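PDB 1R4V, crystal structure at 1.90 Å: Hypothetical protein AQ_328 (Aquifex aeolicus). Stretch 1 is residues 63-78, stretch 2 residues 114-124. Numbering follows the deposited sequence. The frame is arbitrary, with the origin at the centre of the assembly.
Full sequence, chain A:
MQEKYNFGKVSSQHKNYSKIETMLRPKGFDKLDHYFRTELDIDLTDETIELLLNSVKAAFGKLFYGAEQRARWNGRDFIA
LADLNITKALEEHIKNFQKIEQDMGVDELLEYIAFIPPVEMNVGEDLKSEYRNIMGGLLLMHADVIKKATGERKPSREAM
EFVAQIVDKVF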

ATOM      1  N   LEU A  63      -8.829  -3.523   3.671  1.00 17.44           N
ATOM      2  CA  LEU A  63      -8.796  -4.899   3.218  1.00 17.67           C
ATOM      3  C   LEU A  63      -9.278  -5.892   4.271  1.00 18.10           C
ATOM      4  O   LEU A  63      -9.625  -7.020   3.930  1.00 19.28           O
ATOM      5  N   PHE A  64      -9.305  -5.482   5.527  1.00 17.16           N
ATOM      6  CA  PHE A  64      -9.814  -6.322   6.615  1.00 17.56           C
ATOM      7  C   PHE A  64     -11.343  -6.256   6.795  1.00 18.71           C
ATOM      8  O   PHE A  64     -11.908  -6.932   7.655  1.00 18.60           O
ATOM      9  N   TYR A  65     -12.050  -5.471   5.985  1.00 18.33           N
ATOM     10  CA  TYR A  65     -13.511  -5.499   5.970  1.00 17.74           C
ATOM     11  C   TYR A  65     -14.023  -6.904   5.648  1.00 15.86           C
ATOM     12  O   TYR A  65     -13.639  -7.520   4.644  1.00 16.75           O
ATOM     13  N   GLY A  66     -14.858  -7.414   6.529  1.00 17.99           N
ATOM     14  CA  GLY A  66     -15.415  -8.758   6.399  1.00 19.43           C
ATOM     15  C   GLY A  66     -14.495  -9.898   6.781  1.00 17.92           C
ATOM     16  O   GLY A  66     -14.966 -11.037   6.823  1.00 17.11           O
ATOM     17  N   ALA A  67     -13.233  -9.623   7.110  1.00 17.18           N
ATOM     18  CA  ALA A  67     -12.252 -10.684   7.304  1.00 18.69           C
ATOM     19  C   ALA A  67     -12.491 -11.584   8.524  1.00 17.73           C
ATOM     20  O   ALA A  67     -12.330 -12.798   8.437  1.00 15.90           O
ATOM     21  N   GLU A  68     -12.855 -11.021   9.660  1.00 19.11           N
ATOM     22  CA  GLU A  68     -13.165 -11.851  10.822  1.00 20.64           C
ATOM     23  C   GLU A  68     -14.334 -12.776  10.568  1.00 20.59           C
ATOM     24  O   GLU A  68     -14.276 -13.937  10.974  1.00 19.51           O
ATOM     25  N   GLN A  69     -15.379 -12.291   9.892  1.00 18.99           N
ATOM     26  CA  GLN A  69     -16.517 -13.135   9.581  1.00 18.57           C
ATOM     27  C   GLN A  69     -16.148 -14.275   8.665  1.00 16.86           C
ATOM     28  O   GLN A  69     -16.575 -15.408   8.915  1.00 16.17           O
ATOM     29  N   ARG A  70     -15.379 -13.981   7.609  1.00 14.49           N
ATOM     30  CA  ARG A  70     -14.994 -14.998   6.648  1.00 15.68           C
ATOM     31  C   ARG A  70     -14.144 -16.033   7.392  1.00 14.26           C
ATOM     32  O   ARG A  70     -14.321 -17.228   7.178  1.00 17.03           O
ATOM     33  N   ALA A  71     -13.231 -15.579   8.242  1.00 15.52           N
ATOM     34  CA  ALA A  71     -12.373 -16.494   9.006  1.00 16.57           C
ATOM     35  C   ALA A  71     -13.223 -17.406   9.892  1.00 15.02           C
ATOM     36  O   ALA A  71     -13.034 -18.626   9.881  1.00 15.39           O
ATOM     37  N   ARG A  72     -14.190 -16.834  10.614  1.00 16.74           N
ATOM     38  CA  ARG A  72     -15.070 -17.644  11.466  1.00 18.14           C
ATOM     39  C   ARG A  72     -15.874 -18.655  10.683  1.00 17.77           C
ATOM     40  O   ARG A  72     -16.045 -19.785  11.145  1.00 15.78           O
ATOM     41  N   TRP A  73     -16.378 -18.284   9.504  1.00 17.17           N
ATOM     42  CA  TRP A  73     -17.165 -19.222   8.696  1.00 16.68           C
ATOM     43  C   TRP A  73     -16.329 -20.390   8.212  1.00 18.34           C
ATOM     44  O   TRP A  73     -16.884 -21.457   7.903  1.00 17.43           O
ATOM     45  N   ASN A  74     -15.015 -20.165   8.129  1.00 17.59           N
ATOM     46  CA  ASN A  74     -14.038 -21.193   7.791  1.00 18.52           C
ATOM     47  C   ASN A  74     -13.495 -21.996   8.973  1.00 18.12           C
ATOM     48  O   ASN A  74     -12.638 -22.872   8.782  1.00 17.94           O
ATOM     49  N   GLY A  75     -13.971 -21.711  10.187  1.00 16.02           N
ATOM     50  CA  GLY A  75     -13.612 -22.471  11.369  1.00 14.79           C
ATOM     51  C   GLY A  75     -12.297 -22.033  11.963  1.00 15.82           C
ATOM     52  O   GLY A  75     -11.769 -22.681  12.859  1.00 14.65           O
ATOM     53  N   ARG A  76     -11.777 -20.957  11.469  1.00 17.25           N
ATOM     54  CA  ARG A  76     -10.453 -20.429  11.835  1.00 18.55           C
ATOM     55  C   ARG A  76     -10.566 -19.523  13.054  1.00 19.46           C
ATOM     56  O   ARG A  76     -11.472 -18.682  13.138  1.00 21.52           O
ATOM     57  N   ASP A  77      -9.430 -19.408  13.743  1.00 19.43           N
ATOM     58  CA  ASP A  77      -9.282 -18.460  14.824  1.00 20.79           C
ATOM     59  C   ASP A  77      -8.218 -17.394  14.511  1.00 19.74           C
ATOM     60  O   ASP A  77      -7.705 -16.744  15.406  1.00 20.69           O
ATOM     61  N   PHE A  78      -7.895 -17.208  13.236  1.00 18.80           N
ATOM     62  CA  PHE A  78      -6.910 -16.252  12.755  1.00 18.61           C
ATOM     63  C   PHE A  78      -7.383 -15.809  11.365  1.00 19.32           C
ATOM     64  O   PHE A  78      -8.149 -16.507  10.710  1.00 18.28           O
ATOM     65  N   ALA A 114       3.787   1.318  10.522  1.00 25.72           N
ATOM     66  CA  ALA A 114       3.382   0.772  11.813  1.00 25.61           C
ATOM     67  C   ALA A 114       1.913   0.330  11.734  1.00 25.03           C
ATOM     68  O   ALA A 114       1.058   0.785  12.498  1.00 24.50           O
ATOM     69  N   PHE A 115       1.653  -0.566  10.789  1.00 25.26           N
ATOM     70  CA  PHE A 115       0.298  -0.987  10.470  1.00 25.76           C
ATOM     71  C   PHE A 115      -0.302  -1.862  11.571  1.00 25.83           C
ATOM     72  O   PHE A 115       0.347  -2.778  12.055  1.00 26.43           O
ATOM     73  N   ILE A 116      -1.535  -1.557  11.962  1.00 25.55           N
ATOM     74  CA  ILE A 116      -2.310  -2.329  12.937  1.00 27.01           C
ATOM     75  C   ILE A 116      -3.652  -2.595  12.272  1.00 25.74           C
ATOM     76  O   ILE A 116      -4.449  -1.678  12.080  1.00 25.19           O
ATOM     77  N   PRO A 117      -3.938  -3.822  11.869  1.00 25.99           N
ATOM     78  CA  PRO A 117      -5.227  -4.058  11.228  1.00 26.45           C
ATOM     79  C   PRO A 117      -6.369  -3.842  12.226  1.00 25.60           C
ATOM     80  O   PRO A 117      -6.201  -4.115  13.416  1.00 25.59           O
ATOM     81  N   PRO A 118      -7.499  -3.337  11.760  1.00 25.58           N
ATOM     82  CA  PRO A 118      -8.637  -3.044  12.633  1.00 25.53           C
ATOM     83  C   PRO A 118      -9.482  -4.271  12.976  1.00 25.35           C
ATOM     84  O   PRO A 118     -10.673  -4.318  12.691  1.00 28.49           O
ATOM     85  N   VAL A 119      -8.870  -5.276  13.585  1.00 25.56           N
ATOM     86  CA  VAL A 119      -9.536  -6.535  13.909  1.00 24.09           C
ATOM     87  C   VAL A 119      -9.086  -6.879  15.308  1.00 25.54           C
ATOM     88  O   VAL A 119      -8.049  -6.387  15.767  1.00 25.80           O
ATOM     89  N   GLU A 120      -9.862  -7.716  15.981  1.00 25.26           N
ATOM     90  CA  GLU A 120      -9.451  -8.255  17.285  1.00 28.74           C
ATOM     91  C   GLU A 120      -8.755  -9.605  17.125  1.00 28.71           C
ATOM     92  O   GLU A 120      -7.880  -9.967  17.913  1.00 28.57           O
HETATM   93  N   MSE A 121      -9.108 -10.354  16.088  1.00 28.82           N
HETATM   94  CA  MSE A 121      -8.495 -11.659  15.886  1.00 30.30           C
HETATM   95  C   MSE A 121      -7.039 -11.605  15.472  1.00 26.79           C
HETATM   96  O   MSE A 121      -6.585 -10.652  14.863  1.00 27.55           O
ATOM     97  N   ASN A 122      -6.354 -12.696  15.781  1.00 26.11           N
ATOM     98  CA  ASN A 122      -5.000 -12.993  15.364  1.00 25.66           C
ATOM     99  C   ASN A 122      -4.897 -12.929  13.847  1.00 24.01           C
ATOM    100  O   ASN A 122      -5.819 -13.371  13.172  1.00 22.14           O
ATOM    101  N   VAL A 123      -3.821 -12.352  13.319  1.00 21.83           N
ATOM    102  CA  VAL A 123      -3.559 -12.405  11.891  1.00 21.77           C
ATOM    103  C   VAL A 123      -2.578 -13.554  11.734  1.00 19.37           C
ATOM    104  O   VAL A 123      -1.548 -13.598  12.391  1.00 16.74           O
ATOM    105  N   GLY A 124      -2.888 -14.517  10.877  1.00 17.65           N
ATOM    106  CA  GLY A 124      -1.999 -15.660  10.730  1.00 19.94           C
ATOM    107  C   GLY A 124      -0.613 -15.278  10.253  1.00 19.92           C
ATOM    108  O   GLY A 124      -0.452 -14.335   9.466  1.00 18.81           O
TER

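Stretch 2 runs past a short helix, residues 67-73, and its side chains meet that helix and the loops at its two ends. Ala114 and Ile116 make no contact with stretch 1, so the packing starts with Phe115. Its CA-to-CB bond points toward stretch 1 and its chi1 is t, which brings CZ to 3.7 Å from Phe64 CE1. Phe64 meets the edge of the Phe115 ring, the two planes lying 42° apart.

Phe64, buried and in the m rotamer, is the aromatic anchor that the next residues gather around. Pro117 covers one face of its ring: Pro117 CB lies 3.6 Å from Phe64 CZ and sits almost on the ring normal, a CH-pi contact. Pro118 adds a looser touch, its CD 4.1 Å from Phe64 CB. Val119, pointing toward stretch 1 with chi1 m, places CG1 3.9 Å from Phe64 CD2. The rule here is one large ring served by several small, rigid or branched neighbours.

Glu68, with chi1 m and chi2 t, reaches out from the helix, and its OE1 packs 3.5 Å from Val119 CB. Glu68 OE1 accepts two hydrogen bonds, from Glu120 N at 2.8 Å and from Met121 N at 2.9 Å. One carboxylate oxygen thus holds two successive amides of a loop, while the end of the Glu120 side chain leads away from stretch 1.

Met121, a selenomethionine, points toward stretch 1 and has 122 Å² covered by it. With chi1 m, chi2 t and chi3 at 28°, between wells, its CE comes 3.6 Å from Ala71 CB and 3.4 Å from Phe78 C. Met121 CE thus lies against the helix at Ala71, and the same methyl also touches the backbone beyond it.

Asn122, chi1 t, works largely through water. Water 2 donates to Asp77 O (2.6 Å) and accepts from Asn122 N (3.0 Å); water 1 likewise donates to Asp77 O (3.2 Å) and accepts from Asn122 ND2 (3.1 Å). Two waters therefore tie one carbonyl to both backbone and side chain of a single residue. Directly alongside, Phe78 CA makes a CA-H...O contact with Asn122 O at 3.1 Å.

Val123 points away at CB, yet its chi1 of t still leaves CG2 4.1 Å from Phe64 CE2. Gly124 closes the contact, its CA 3.8 Å from CD1 of Phe78, whose chi1 is p. An ideal CB on this glycine would fall 2.8 Å from Phe78 CD1, a clash.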

ATOM      1  CB  LEU A  63      -7.395  -5.300   2.747  1.00 18.17           C
ATOM      2  CG  LEU A  63      -6.837  -4.492   1.571  1.00 18.85           C
ATOM      3  CD1 LEU A  63      -5.416  -4.896   1.261  1.00 21.06           C
ATOM      4  CD2 LEU A  63      -7.703  -4.591   0.336  1.00 22.09           C
ATOM      5  CB  PHE A  64      -9.034  -6.017   7.900  1.00 18.07           C
ATOM      6  CG  PHE A  64      -7.639  -6.555   7.872  1.00 18.55           C
ATOM      7  CD1 PHE A  64      -6.624  -5.871   7.195  1.00 18.59           C
ATOM      8  CD2 PHE A  64      -7.326  -7.767   8.482  1.00 15.41           C
ATOM      9  CE1 PHE A  64      -5.340  -6.378   7.130  1.00 19.38           C
ATOM     10  CE2 PHE A  64      -6.040  -8.256   8.407  1.00 16.07           C
ATOM     11  CZ  PHE A  64      -5.050  -7.570   7.749  1.00 18.03           C
ATOM     12  CB  TYR A  65     -14.071  -4.523   4.916  1.00 20.02           C
ATOM     13  CG  TYR A  65     -15.574  -4.597   4.742  1.00 20.02           C
ATOM     14  CD1 TYR A  65     -16.427  -3.952   5.645  1.00 25.19           C
ATOM     15  CD2 TYR A  65     -16.142  -5.307   3.677  1.00 24.24           C
ATOM     16  CE1 TYR A  65     -17.837  -4.024   5.493  1.00 24.17           C
ATOM     17  CE2 TYR A  65     -17.536  -5.372   3.504  1.00 22.56           C
ATOM     18  CZ  TYR A  65     -18.378  -4.747   4.417  1.00 24.57           C
ATOM     19  OH  TYR A  65     -19.747  -4.824   4.196  1.00 21.87           O
ATOM     20  CB  ALA A  67     -10.840 -10.167   7.305  1.00 18.85           C
ATOM     21  CB  GLU A  68     -13.405 -10.987  12.054  1.00 22.48           C
ATOM     22  CG  GLU A  68     -12.138 -10.310  12.523  1.00 24.28           C
ATOM     23  CD  GLU A  68     -12.341  -9.450  13.768  1.00 28.09           C
ATOM     24  OE1 GLU A  68     -11.574  -9.588  14.731  1.00 31.91           O
ATOM     25  OE2 GLU A  68     -13.260  -8.605  13.792  1.00 40.55           O
ATOM     26  CB  GLN A  69     -17.643 -12.335   8.930  1.00 19.92           C
ATOM     27  CG  GLN A  69     -18.815 -13.173   8.579  1.00 19.40           C
ATOM     28  CD  GLN A  69     -19.533 -13.700   9.782  1.00 22.21           C
ATOM     29  OE1 GLN A  69     -20.454 -13.041  10.246  1.00 24.28           O
ATOM     30  NE2 GLN A  69     -19.169 -14.898  10.253  1.00 17.39           N
ATOM     31  CB  ARG A  70     -14.235 -14.396   5.477  1.00 13.34           C
ATOM     32  CG  ARG A  70     -15.065 -13.426   4.668  1.00 17.74           C
ATOM     33  CD  ARG A  70     -14.330 -12.946   3.413  1.00 18.93           C
ATOM     34  NE  ARG A  70     -15.031 -11.800   2.843  1.00 17.69           N
ATOM     35  CZ  ARG A  70     -14.660 -10.539   2.957  1.00 22.81           C
ATOM     36  NH1 ARG A  70     -13.567 -10.150   3.611  1.00 21.85           N
ATOM     37  NH2 ARG A  70     -15.447  -9.639   2.413  1.00 25.89           N
ATOM     38  CB  ALA A  71     -11.384 -15.758   9.832  1.00 14.98           C
ATOM     39  CB  ARG A  72     -16.022 -16.791  12.292  1.00 18.35           C
ATOM     40  CG  ARG A  72     -15.309 -15.968  13.335  1.00 19.33           C
ATOM     41  CD  ARG A  72     -16.224 -15.356  14.370  1.00 26.51           C
ATOM     42  NE  ARG A  72     -17.243 -14.476  13.791  1.00 34.70           N
ATOM     43  CZ  ARG A  72     -17.097 -13.167  13.538  1.00 39.87           C
ATOM     44  NH1 ARG A  72     -18.111 -12.489  13.003  1.00 38.14           N
ATOM     45  NH2 ARG A  72     -15.959 -12.526  13.811  1.00 40.61           N
ATOM     46  CB  TRP A  73     -17.817 -18.580   7.472  1.00 16.59           C
ATOM     47  CG  TRP A  73     -19.025 -17.779   7.805  1.00 17.74           C
ATOM     48  CD1 TRP A  73     -19.929 -17.981   8.816  1.00 20.97           C
ATOM     49  CD2 TRP A  73     -19.492 -16.648   7.082  1.00 15.23           C
ATOM     50  NE1 TRP A  73     -20.913 -17.022   8.773  1.00 18.99           N
ATOM     51  CE2 TRP A  73     -20.672 -16.192   7.716  1.00 16.65           C
ATOM     52  CE3 TRP A  73     -19.035 -15.968   5.954  1.00 19.60           C
ATOM     53  CZ2 TRP A  73     -21.390 -15.081   7.262  1.00 16.08           C
ATOM     54  CZ3 TRP A  73     -19.760 -14.868   5.497  1.00 18.87           C
ATOM     55  CH2 TRP A  73     -20.911 -14.444   6.147  1.00 18.54           C
ATOM     56  CB  ASN A  74     -12.902 -20.584   6.956  1.00 18.78           C
ATOM     57  CG  ASN A  74     -13.320 -20.395   5.501  1.00 24.25           C
ATOM     58  OD1 ASN A  74     -13.284 -21.349   4.730  1.00 29.37           O
ATOM     59  ND2 ASN A  74     -13.756 -19.186   5.134  1.00 22.60           N
ATOM     60  CB  ARG A  76      -9.881 -19.613  10.692  1.00 19.16           C
ATOM     61  CG  ARG A  76      -9.279 -20.459   9.587  1.00 24.11           C
ATOM     62  CD  ARG A  76      -8.342 -19.653   8.702  1.00 24.55           C
ATOM     63  NE  ARG A  76      -9.042 -18.946   7.627  1.00 23.37           N
ATOM     64  CZ  ARG A  76      -9.448 -19.537   6.507  1.00 27.07           C
ATOM     65  NH1 ARG A  76      -9.233 -20.844   6.312  1.00 28.48           N
ATOM     66  NH2 ARG A  76     -10.080 -18.904   5.513  1.00 26.79           N
ATOM     67  CB  ASP A  77      -8.968 -19.225  16.107  1.00 22.95           C
ATOM     68  CG  ASP A  77      -9.315 -18.433  17.361  1.00 32.78           C
ATOM     69  OD1 ASP A  77      -9.961 -17.361  17.239  1.00 43.62           O
ATOM     70  OD2 ASP A  77      -8.983 -18.805  18.516  1.00 47.54           O
ATOM     71  CB  PHE A  78      -5.490 -16.846  12.655  1.00 19.47           C
ATOM     72  CG  PHE A  78      -5.397 -17.985  11.701  1.00 19.55           C
ATOM     73  CD1 PHE A  78      -5.131 -17.758  10.352  1.00 18.61           C
ATOM     74  CD2 PHE A  78      -5.634 -19.279  12.135  1.00 22.08           C
ATOM     75  CE1 PHE A  78      -5.097 -18.793   9.466  1.00 19.51           C
ATOM     76  CE2 PHE A  78      -5.588 -20.320  11.248  1.00 18.52           C
ATOM     77  CZ  PHE A  78      -5.320 -20.083   9.921  1.00 19.86           C
ATOM     78  CB  ALA A 114       3.597   1.779  12.925  1.00 25.54           C
ATOM     79  CB  PHE A 115       0.300  -1.745   9.136  1.00 25.98           C
ATOM     80  CG  PHE A 115      -1.039  -2.285   8.753  1.00 23.39           C
ATOM     81  CD1 PHE A 115      -1.256  -3.650   8.655  1.00 26.89           C
ATOM     82  CD2 PHE A 115      -2.092  -1.424   8.505  1.00 25.31           C
ATOM     83  CE1 PHE A 115      -2.504  -4.141   8.303  1.00 27.38           C
ATOM     84  CE2 PHE A 115      -3.344  -1.909   8.147  1.00 23.85           C
ATOM     85  CZ  PHE A 115      -3.549  -3.278   8.060  1.00 23.50           C
ATOM     86  CB  ILE A 116      -2.498  -1.528  14.229  1.00 27.63           C
ATOM     87  CG1 ILE A 116      -1.125  -1.236  14.855  1.00 30.56           C
ATOM     88  CG2 ILE A 116      -3.405  -2.273  15.223  1.00 28.28           C
ATOM     89  CD1 ILE A 116      -1.133  -0.115  15.862  1.00 30.75           C
ATOM     90  CB  PRO A 117      -5.124  -5.503  10.747  1.00 26.65           C
ATOM     91  CG  PRO A 117      -4.074  -6.105  11.562  1.00 25.82           C
ATOM     92  CD  PRO A 117      -3.123  -5.041  11.941  1.00 27.47           C
ATOM     93  CB  PRO A 118      -9.424  -2.025  11.811  1.00 26.60           C
ATOM     94  CG  PRO A 118      -9.155  -2.408  10.362  1.00 26.39           C
ATOM     95  CD  PRO A 118      -7.768  -2.974  10.354  1.00 27.02           C
ATOM     96  CB  VAL A 119      -9.172  -7.683  12.943  1.00 23.48           C
ATOM     97  CG1 VAL A 119      -9.744  -7.403  11.567  1.00 21.56           C
ATOM     98  CG2 VAL A 119      -7.666  -7.918  12.854  1.00 27.99           C
ATOM     99  CB  GLU A 120     -10.658  -8.340  18.229  1.00 30.45           C
ATOM    100  CG  GLU A 120     -11.091  -6.967  18.735  1.00 39.29           C
ATOM    101  CD  GLU A 120      -9.965  -6.230  19.458  1.00 50.54           C
ATOM    102  OE1 GLU A 120      -9.242  -6.890  20.247  1.00 59.51           O
ATOM    103  OE2 GLU A 120      -9.780  -5.001  19.246  1.00 56.88           O
HETATM  104  CB  MSE A 121      -9.230 -12.444  14.802  1.00 28.75           C
HETATM  105  CG  MSE A 121     -10.629 -12.830  15.165  1.00 33.53           C
HETATM  106 SE   MSE A 121     -11.504 -13.836  13.685  1.00 45.43          SE
HETATM  107  CE  MSE A 121     -10.063 -14.541  12.983  1.00 11.37           C
ATOM    108  CB  ASN A 122      -4.630 -14.409  15.801  1.00 28.23           C
ATOM    109  CG  ASN A 122      -3.168 -14.724  15.543  1.00 33.25           C
ATOM    110  OD1 ASN A 122      -2.315 -13.859  15.737  1.00 37.46           O
ATOM    111  ND2 ASN A 122      -2.871 -15.949  15.102  1.00 39.53           N
ATOM    112  CB  VAL A 123      -3.004 -11.100  11.300  1.00 21.93           C
ATOM    113  CG1 VAL A 123      -2.711 -11.300   9.814  1.00 22.09           C
ATOM    114  CG2 VAL A 123      -3.978  -9.962  11.516  1.00 23.19           C
TER
HETATM  115  O   HOH W   1      -4.906 -17.986  16.181  1.00 36.35           O
HETATM  116  O   HOH W   2      -7.944 -14.831  17.209  1.00 37.94           O